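Long-range contacts in probable ss-1,3-N-acetylglucosaminyltransferase (Staphylococcus aureus subsp. aureus N315, PDB 6H21), which belongs to the glycosyltransferase family 2 enzymes of the GT-A clan, carries a TarS-type linker domain and is modelled with manganese and uridine-diphosphate-N-acetylglucosamine: residues N324-A329 and I340-L345; N286-K291 and L336-A341. All blocks are in the same frame, centred on the assembly; numbering follows the deposited sequence.

Contact 1: N324-A329 and I340-L345; sequences NLKLEA and IADKLL
Lys326 and Ala341 mark the point where two nearly antiparallel helical segments meet, their axes 8.9 Å apart at closest approach and their N-to-C directions 165° from each other. At this spacing an alanine faces the neighbouring backbone: the CB of Ala341 sits 3.6 Å from the CA of Lys326. Leu325 borders the same methyl with its branch point, CG lying 3.8 Å from Ala341 CB. Its CD2 reaches on to the CD1 of Leu344, at 4.0 Å, one turn further along the second helix. The chain of Lys326 starts with CG anti to the backbone N (chi1 -176°) and stays extended beyond it, which carries the ammonium across to Asp342. There NZ forms a salt bridge of 2.6 Å with Asp342 OD1, taken on the syn lone pair, the side of the other carboxylate oxygen. Leu345 crosses the lysine at about a right angle, its CD1 resting 3.9 Å from Lys326 CD, so the aliphatic part of the chain has an apolar neighbour while its tip is held by charge. NZ also hydrogen-bonds to the carbonyl oxygen of Lys285, giving the ammonium a second oxygen partner. The two other protein subunits adjoin this pair: Leu325 packs on Ile340 of the second subunit, and Leu344 on Leu344 of the third. With only a short connection between helices 324-332 and 335-344, the arrangement is an antiparallel helical hairpin closing the C-terminal end of the chain, within the TarS linker family region and at the trimer interface.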
ATOM      1  N   ASN C 324      12.516  -1.301   2.226  1.00 30.60           N
ATOM      2  CA  ASN C 324      12.213  -2.704   1.855  1.00 30.06           C
ATOM      3  C   ASN C 324      11.111  -2.753   0.784  1.00 28.99           C
ATOM      4  O   ASN C 324      11.230  -3.483  -0.166  1.00 28.66           O
ATOM      5  CB  ASN C 324      11.850  -3.602   3.055  1.00 30.65           C
ATOM      6  CG  ASN C 324      10.471  -3.407   3.693  1.00 31.19           C
ATOM      7  OD1 ASN C 324      10.011  -2.289   3.943  1.00 31.27           O
ATOM      8  ND2 ASN C 324       9.814  -4.504   4.054  1.00 31.30           N
ATOM      9  N   LEU C 325      10.018  -2.020   0.999  1.00 28.88           N
ATOM     10  CA  LEU C 325       8.838  -2.018   0.111  1.00 28.11           C
ATOM     11  C   LEU C 325       9.179  -1.378  -1.235  1.00 27.68           C
ATOM     12  O   LEU C 325       8.840  -1.929  -2.291  1.00 27.26           O
ATOM     13  CB  LEU C 325       7.698  -1.248   0.789  1.00 28.43           C
ATOM     14  CG  LEU C 325       6.443  -1.045  -0.062  1.00 28.13           C
ATOM     15  CD1 LEU C 325       5.871  -2.369  -0.526  1.00 27.45           C
ATOM     16  CD2 LEU C 325       5.400  -0.254   0.709  1.00 28.91           C
ATOM     17  N   LYS C 326       9.858  -0.232  -1.201  1.00 27.95           N
ATOM     18  CA  LYS C 326      10.198   0.502  -2.450  1.00 28.00           C
ATOM     19  C   LYS C 326      11.055  -0.393  -3.354  1.00 27.50           C
ATOM     20  O   LYS C 326      10.766  -0.558  -4.536  1.00 27.29           O
ATOM     21  CB  LYS C 326      10.849   1.854  -2.150  1.00 28.61           C
ATOM     22  CG  LYS C 326      11.124   2.699  -3.387  1.00 28.88           C
ATOM     23  CD  LYS C 326      11.469   4.124  -3.084  1.00 29.67           C
ATOM     24  CE  LYS C 326      11.611   4.950  -4.351  1.00 30.14           C
ATOM     25  NZ  LYS C 326      11.668   6.399  -4.066  1.00 31.01           N
ATOM     26  N   LEU C 327      12.041  -1.060  -2.754  1.00 27.36           N
ATOM     27  CA  LEU C 327      12.942  -1.912  -3.472  1.00 27.17           C
ATOM     28  C   LEU C 327      12.185  -3.107  -4.057  1.00 26.81           C
ATOM     29  O   LEU C 327      12.400  -3.450  -5.201  1.00 26.61           O
ATOM     30  CB  LEU C 327      14.089  -2.366  -2.555  1.00 27.51           C
ATOM     31  CG  LEU C 327      15.070  -3.355  -3.182  1.00 27.48           C
ATOM     32  CD1 LEU C 327      15.694  -2.757  -4.428  1.00 27.56           C
ATOM     33  CD2 LEU C 327      16.161  -3.732  -2.190  1.00 28.01           C
ATOM     34  N   GLU C 328      11.307  -3.738  -3.276  1.00 26.87           N
ATOM     35  CA  GLU C 328      10.535  -4.860  -3.805  1.00 26.69           C
ATOM     36  C   GLU C 328       9.618  -4.384  -4.947  1.00 26.07           C
ATOM     37  O   GLU C 328       9.437  -5.082  -5.899  1.00 25.74           O
ATOM     38  CB  GLU C 328       9.759  -5.582  -2.697  1.00 27.03           C
ATOM     39  CG  GLU C 328       9.214  -6.931  -3.163  1.00 27.48           C
ATOM     40  CD  GLU C 328      10.257  -7.866  -3.754  1.00 28.02           C
ATOM     41  OE1 GLU C 328      11.289  -8.067  -3.087  1.00 29.34           O
ATOM     42  OE2 GLU C 328      10.068  -8.371  -4.884  1.00 28.54           O
ATOM     43  N   ALA C 329       9.024  -3.202  -4.811  1.00 26.03           N
ATOM     44  CA  ALA C 329       8.133  -2.684  -5.819  1.00 25.93           C
ATOM     45  C   ALA C 329       8.897  -2.464  -7.136  1.00 25.95           C
ATOM     46  O   ALA C 329       8.368  -2.759  -8.195  1.00 25.71           O
ATOM     47  CB  ALA C 329       7.473  -1.426  -5.334  1.00 26.37           C
ATOM     48  N   ILE C 340       2.910   3.982  -3.871  1.00 29.14           N
ATOM     49  CA  ILE C 340       2.474   3.736  -2.487  1.00 29.33           C
ATOM     50  C   ILE C 340       3.701   3.774  -1.563  1.00 29.27           C
ATOM     51  O   ILE C 340       3.689   4.447  -0.581  1.00 29.98           O
ATOM     52  CB  ILE C 340       1.695   2.415  -2.385  1.00 28.73           C
ATOM     53  CG1 ILE C 340       0.341   2.507  -3.096  1.00 29.05           C
ATOM     54  CG2 ILE C 340       1.530   1.992  -0.936  1.00 28.87           C
ATOM     55  CD1 ILE C 340      -0.212   1.156  -3.513  1.00 28.30           C
ATOM     56  N   ALA C 341       4.785   3.106  -1.957  1.00 28.82           N
ATOM     57  CA  ALA C 341       6.020   3.085  -1.135  1.00 29.20           C
ATOM     58  C   ALA C 341       6.491   4.515  -0.846  1.00 30.57           C
ATOM     59  O   ALA C 341       6.866   4.837   0.299  1.00 31.17           O
ATOM     60  CB  ALA C 341       7.099   2.292  -1.818  1.00 28.41           C
ATOM     61  N   ASP C 342       6.402   5.395  -1.858  1.00 31.37           N
ATOM     62  CA  ASP C 342       6.881   6.774  -1.714  1.00 32.80           C
ATOM     63  C   ASP C 342       5.968   7.572  -0.774  1.00 33.97           C
ATOM     64  O   ASP C 342       6.471   8.405  -0.029  1.00 34.51           O
ATOM     65  CB  ASP C 342       7.023   7.475  -3.064  1.00 33.82           C
ATOM     66  CG  ASP C 342       8.360   7.231  -3.737  1.00 34.05           C
ATOM     67  OD1 ASP C 342       9.331   6.801  -3.035  1.00 35.60           O
ATOM     68  OD2 ASP C 342       8.450   7.481  -4.952  1.00 35.76           O
ATOM     69  N   LYS C 343       4.651   7.327  -0.825  1.00 34.15           N
ATOM     70  CA  LYS C 343       3.696   7.966   0.107  1.00 35.56           C
ATOM     71  C   LYS C 343       3.959   7.551   1.561  1.00 35.85           C
ATOM     72  O   LYS C 343       3.637   8.334   2.488  1.00 36.65           O
ATOM     73  CB  LYS C 343       2.247   7.644  -0.270  1.00 36.05           C
ATOM     74  CG  LYS C 343       1.658   8.595  -1.298  1.00 37.05           C
ATOM     75  CD  LYS C 343       0.381   8.097  -1.912  1.00 37.34           C
ATOM     76  CE  LYS C 343       0.108   8.765  -3.245  1.00 37.86           C
ATOM     77  NZ  LYS C 343       0.088  10.241  -3.129  1.00 39.45           N
ATOM     78  N   LEU C 344       4.475   6.330   1.776  1.00 34.97           N
ATOM     79  CA  LEU C 344       4.712   5.819   3.129  1.00 35.83           C
ATOM     80  C   LEU C 344       6.077   6.254   3.687  1.00 37.23           C
ATOM     81  O   LEU C 344       6.235   6.314   4.892  1.00 38.66           O
ATOM     82  CB  LEU C 344       4.556   4.302   3.127  1.00 34.52           C
ATOM     83  CG  LEU C 344       3.131   3.811   2.904  1.00 34.46           C
ATOM     84  CD1 LEU C 344       3.097   2.301   2.767  1.00 33.69           C
ATOM     85  CD2 LEU C 344       2.193   4.272   4.012  1.00 35.61           C
ATOM     86  N   LEU C 345       7.037   6.596   2.822  1.00 38.15           N
ATOM     87  CA  LEU C 345       8.365   7.078   3.234  1.00 39.69           C
ATOM     88  C   LEU C 345       8.289   8.545   3.697  1.00 42.17           C
ATOM     89  O   LEU C 345       7.355   9.298   3.327  1.00 46.07           O
ATOM     90  CB  LEU C 345       9.329   6.909   2.056  1.00 39.00           C
ATOM     91  CG  LEU C 345       9.833   5.484   1.832  1.00 38.38           C
ATOM     92  CD1 LEU C 345      10.510   5.341   0.481  1.00 37.99           C
ATOM     93  CD2 LEU C 345      10.781   5.065   2.945  1.00 38.76           C
TER

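Contact 2: N286-K291 and L336-A341; sequences NFANSK and LAVMIA
Ala288 meets the helical segment 336-341 with its methyl, CB lying 3.6 Å from Val338 CG1. The same CB is 3.8 Å from Met339 CG, and that methylene also lies 3.5 Å from the Ala288 O. Phe287 CE1 approaches Val338 CG1 obliquely, at 4.3 Å. Beside these contacts, Asn289 ND2 donates to Met339 O over 3.1 Å. The bond is nearly straight (N-H...O angle 176°) and meets a lone pair in the carbonyl plane. Asn289 OD1 faces Met339 CB and CE, the latter brought round by the bend at chi3 (77°), while its polar partner is Asn324 ND2 of the third subunit, so one amide ties the loop to helix 335-344 and to a neighbouring chain. The loop carries these groups on a type I beta turn from Phe287 to Ser290, between helices 264-281 and 294-308 of the TarS linker region. Phe287 O accepts from Ser290 N and, at 2.6 Å, from Ser290 OG, so two donors hold the turn together. Within the turn, Ala288 CB lies over the centre of the Phe287 ring, 4.2 Å above its plane. Further out, the ring meets Trp300, and Lys297 NZ hydrogen-bonds to the carbonyl oxygens of Ala288 and Ser290.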
ATOM      1  N   ASN C 286      12.240  10.177  -6.868  1.00 35.31           N
ATOM      2  CA  ASN C 286      10.829  10.339  -6.520  1.00 35.28           C
ATOM      3  C   ASN C 286       9.984  10.493  -7.786  1.00 34.68           C
ATOM      4  O   ASN C 286       9.003  11.223  -7.792  1.00 34.83           O
ATOM      5  CB  ASN C 286      10.629  11.529  -5.582  1.00 36.82           C
ATOM      6  CG  ASN C 286      11.186  11.274  -4.200  1.00 37.29           C
ATOM      7  OD1 ASN C 286      11.079  10.168  -3.680  1.00 37.71           O
ATOM      8  ND2 ASN C 286      11.765  12.295  -3.589  1.00 38.98           N
ATOM      9  N   PHE C 287      10.351   9.761  -8.844  1.00 33.31           N
ATOM     10  CA  PHE C 287       9.658   9.880 -10.119  1.00 33.28           C
ATOM     11  C   PHE C 287       8.188   9.435 -10.013  1.00 33.05           C
ATOM     12  O   PHE C 287       7.339   9.953 -10.730  1.00 33.62           O
ATOM     13  CB  PHE C 287      10.366   9.044 -11.188  1.00 32.65           C
ATOM     14  CG  PHE C 287      10.115   7.560 -11.101  1.00 31.81           C
ATOM     15  CD1 PHE C 287      10.855   6.756 -10.247  1.00 30.90           C
ATOM     16  CD2 PHE C 287       9.104   6.975 -11.851  1.00 31.97           C
ATOM     17  CE1 PHE C 287      10.603   5.397 -10.148  1.00 30.25           C
ATOM     18  CE2 PHE C 287       8.852   5.616 -11.746  1.00 31.17           C
ATOM     19  CZ  PHE C 287       9.603   4.832 -10.894  1.00 30.40           C
ATOM     20  N   ALA C 288       7.899   8.450  -9.157  1.00 32.03           N
ATOM     21  CA  ALA C 288       6.602   7.702  -9.227  1.00 31.78           C
ATOM     22  C   ALA C 288       5.397   8.630  -8.998  1.00 32.67           C
ATOM     23  O   ALA C 288       4.406   8.487  -9.701  1.00 32.94           O
ATOM     24  CB  ALA C 288       6.600   6.507  -8.288  1.00 30.73           C
ATOM     25  N   ASN C 289       5.493   9.585  -8.063  1.00 33.27           N
ATOM     26  CA  ASN C 289       4.403  10.505  -7.773  1.00 34.60           C
ATOM     27  C   ASN C 289       4.641  11.888  -8.415  1.00 35.89           C
ATOM     28  O   ASN C 289       3.998  12.850  -8.036  1.00 36.94           O
ATOM     29  CB  ASN C 289       4.203  10.653  -6.264  1.00 34.85           C
ATOM     30  CG  ASN C 289       3.681   9.395  -5.609  1.00 34.02           C
ATOM     31  OD1 ASN C 289       2.525   9.022  -5.798  1.00 34.55           O
ATOM     32  ND2 ASN C 289       4.509   8.751  -4.819  1.00 33.16           N
ATOM     33  N   SER C 290       5.588  11.975  -9.362  1.00 35.92           N
ATOM     34  CA  SER C 290       5.988  13.212 -10.003  1.00 37.17           C
ATOM     35  C   SER C 290       4.978  13.582 -11.090  1.00 38.62           C
ATOM     36  O   SER C 290       4.044  12.841 -11.371  1.00 38.01           O
ATOM     37  CB  SER C 290       7.390  13.096 -10.588  1.00 36.66           C
ATOM     38  OG  SER C 290       7.388  12.350 -11.807  1.00 36.43           O
ATOM     39  N   LYS C 291       5.233  14.718 -11.746  1.00 40.55           N
ATOM     40  CA  LYS C 291       4.439  15.184 -12.867  1.00 42.42           C
ATOM     41  C   LYS C 291       4.883  14.538 -14.196  1.00 42.01           C
ATOM     42  O   LYS C 291       4.352  14.892 -15.239  1.00 43.02           O
ATOM     43  CB  LYS C 291       4.511  16.710 -12.915  1.00 44.66           C
ATOM     44  CG  LYS C 291       3.689  17.405 -11.839  1.00 46.43           C
ATOM     45  CD  LYS C 291       3.867  18.909 -11.850  1.00 49.05           C
ATOM     46  CE  LYS C 291       2.639  19.662 -11.387  1.00 51.40           C
ATOM     47  NZ  LYS C 291       2.215  19.189 -10.050  1.00 51.96           N
ATOM     48  N   LEU C 336       2.282   1.257  -9.280  1.00 28.00           N
ATOM     49  CA  LEU C 336       1.318   1.577  -8.168  1.00 28.14           C
ATOM     50  C   LEU C 336       1.998   1.366  -6.810  1.00 27.71           C
ATOM     51  O   LEU C 336       1.837   2.162  -5.881  1.00 28.19           O
ATOM     52  CB  LEU C 336       0.060   0.708  -8.287  1.00 28.00           C
ATOM     53  CG  LEU C 336      -0.960   1.117  -9.355  1.00 28.74           C
ATOM     54  CD1 LEU C 336      -2.134   0.153  -9.398  1.00 28.53           C
ATOM     55  CD2 LEU C 336      -1.479   2.512  -9.113  1.00 29.80           C
ATOM     56  N   ALA C 337       2.736   0.266  -6.712  1.00 26.97           N
ATOM     57  CA  ALA C 337       3.451  -0.103  -5.493  1.00 26.64           C
ATOM     58  C   ALA C 337       4.583   0.891  -5.213  1.00 26.91           C
ATOM     59  O   ALA C 337       4.797   1.233  -4.072  1.00 27.13           O
ATOM     60  CB  ALA C 337       3.953  -1.514  -5.586  1.00 25.95           C
ATOM     61  N   VAL C 338       5.269   1.409  -6.242  1.00 27.03           N
ATOM     62  CA  VAL C 338       6.317   2.424  -5.989  1.00 27.33           C
ATOM     63  C   VAL C 338       5.671   3.720  -5.476  1.00 28.15           C
ATOM     64  O   VAL C 338       6.143   4.323  -4.499  1.00 28.45           O
ATOM     65  CB  VAL C 338       7.228   2.659  -7.211  1.00 27.32           C
ATOM     66  CG1 VAL C 338       8.302   3.694  -6.905  1.00 27.62           C
ATOM     67  CG2 VAL C 338       7.858   1.359  -7.695  1.00 26.71           C
ATOM     68  N   MET C 339       4.588   4.144  -6.137  1.00 28.64           N
ATOM     69  CA  MET C 339       3.817   5.292  -5.727  1.00 29.59           C
ATOM     70  C   MET C 339       3.423   5.149  -4.243  1.00 29.71           C
ATOM     71  O   MET C 339       3.608   6.076  -3.464  1.00 30.40           O
ATOM     72  CB  MET C 339       2.556   5.438  -6.579  1.00 30.09           C
ATOM     73  CG  MET C 339       2.827   5.900  -7.993  1.00 30.41           C
ATOM     74  SD  MET C 339       1.327   5.909  -8.973  1.00 31.15           S
ATOM     75  CE  MET C 339       0.514   7.391  -8.390  1.00 32.58           C
ATOM     76  N   ILE C 340       2.910   3.982  -3.871  1.00 29.14           N
ATOM     77  CA  ILE C 340       2.474   3.736  -2.487  1.00 29.33           C
ATOM     78  C   ILE C 340       3.701   3.774  -1.563  1.00 29.27           C
ATOM     79  O   ILE C 340       3.689   4.447  -0.581  1.00 29.98           O
ATOM     80  CB  ILE C 340       1.695   2.415  -2.385  1.00 28.73           C
ATOM     81  CG1 ILE C 340       0.341   2.507  -3.096  1.00 29.05           C
ATOM     82  CG2 ILE C 340       1.530   1.992  -0.936  1.00 28.87           C
ATOM     83  CD1 ILE C 340      -0.212   1.156  -3.513  1.00 28.30           C
ATOM     84  N   ALA C 341       4.785   3.106  -1.957  1.00 28.82           N
ATOM     85  CA  ALA C 341       6.020   3.085  -1.135  1.00 29.20           C
ATOM     86  C   ALA C 341       6.491   4.515  -0.846  1.00 30.57           C
ATOM     87  O   ALA C 341       6.866   4.837   0.299  1.00 31.17           O
ATOM     88  CB  ALA C 341       7.099   2.292  -1.818  1.00 28.41           C
TER

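How the contacts relate
Helix 335-344 is common to both contacts, whose centres lie 8 Å apart and which share Ile340 and Ala341. Along the chain, loop 286-291 comes first, then 324-329 and finally the shared helix, so contact 2 spans 44 intervening residues and contact 1 only 10. The two also touch directly: Asp342 CB lies 3.3 Å from Asn289 ND2, and Ala329 CB 3.5 Å from Ala337 CB. Together they attach the last helix to both its predecessor and an earlier loop, the centre of each contact lying about 28 Å from the centre of the chain. Both adjoin neighbouring subunits, which places this part of the TarS linker region in the assembly interface of the trimer.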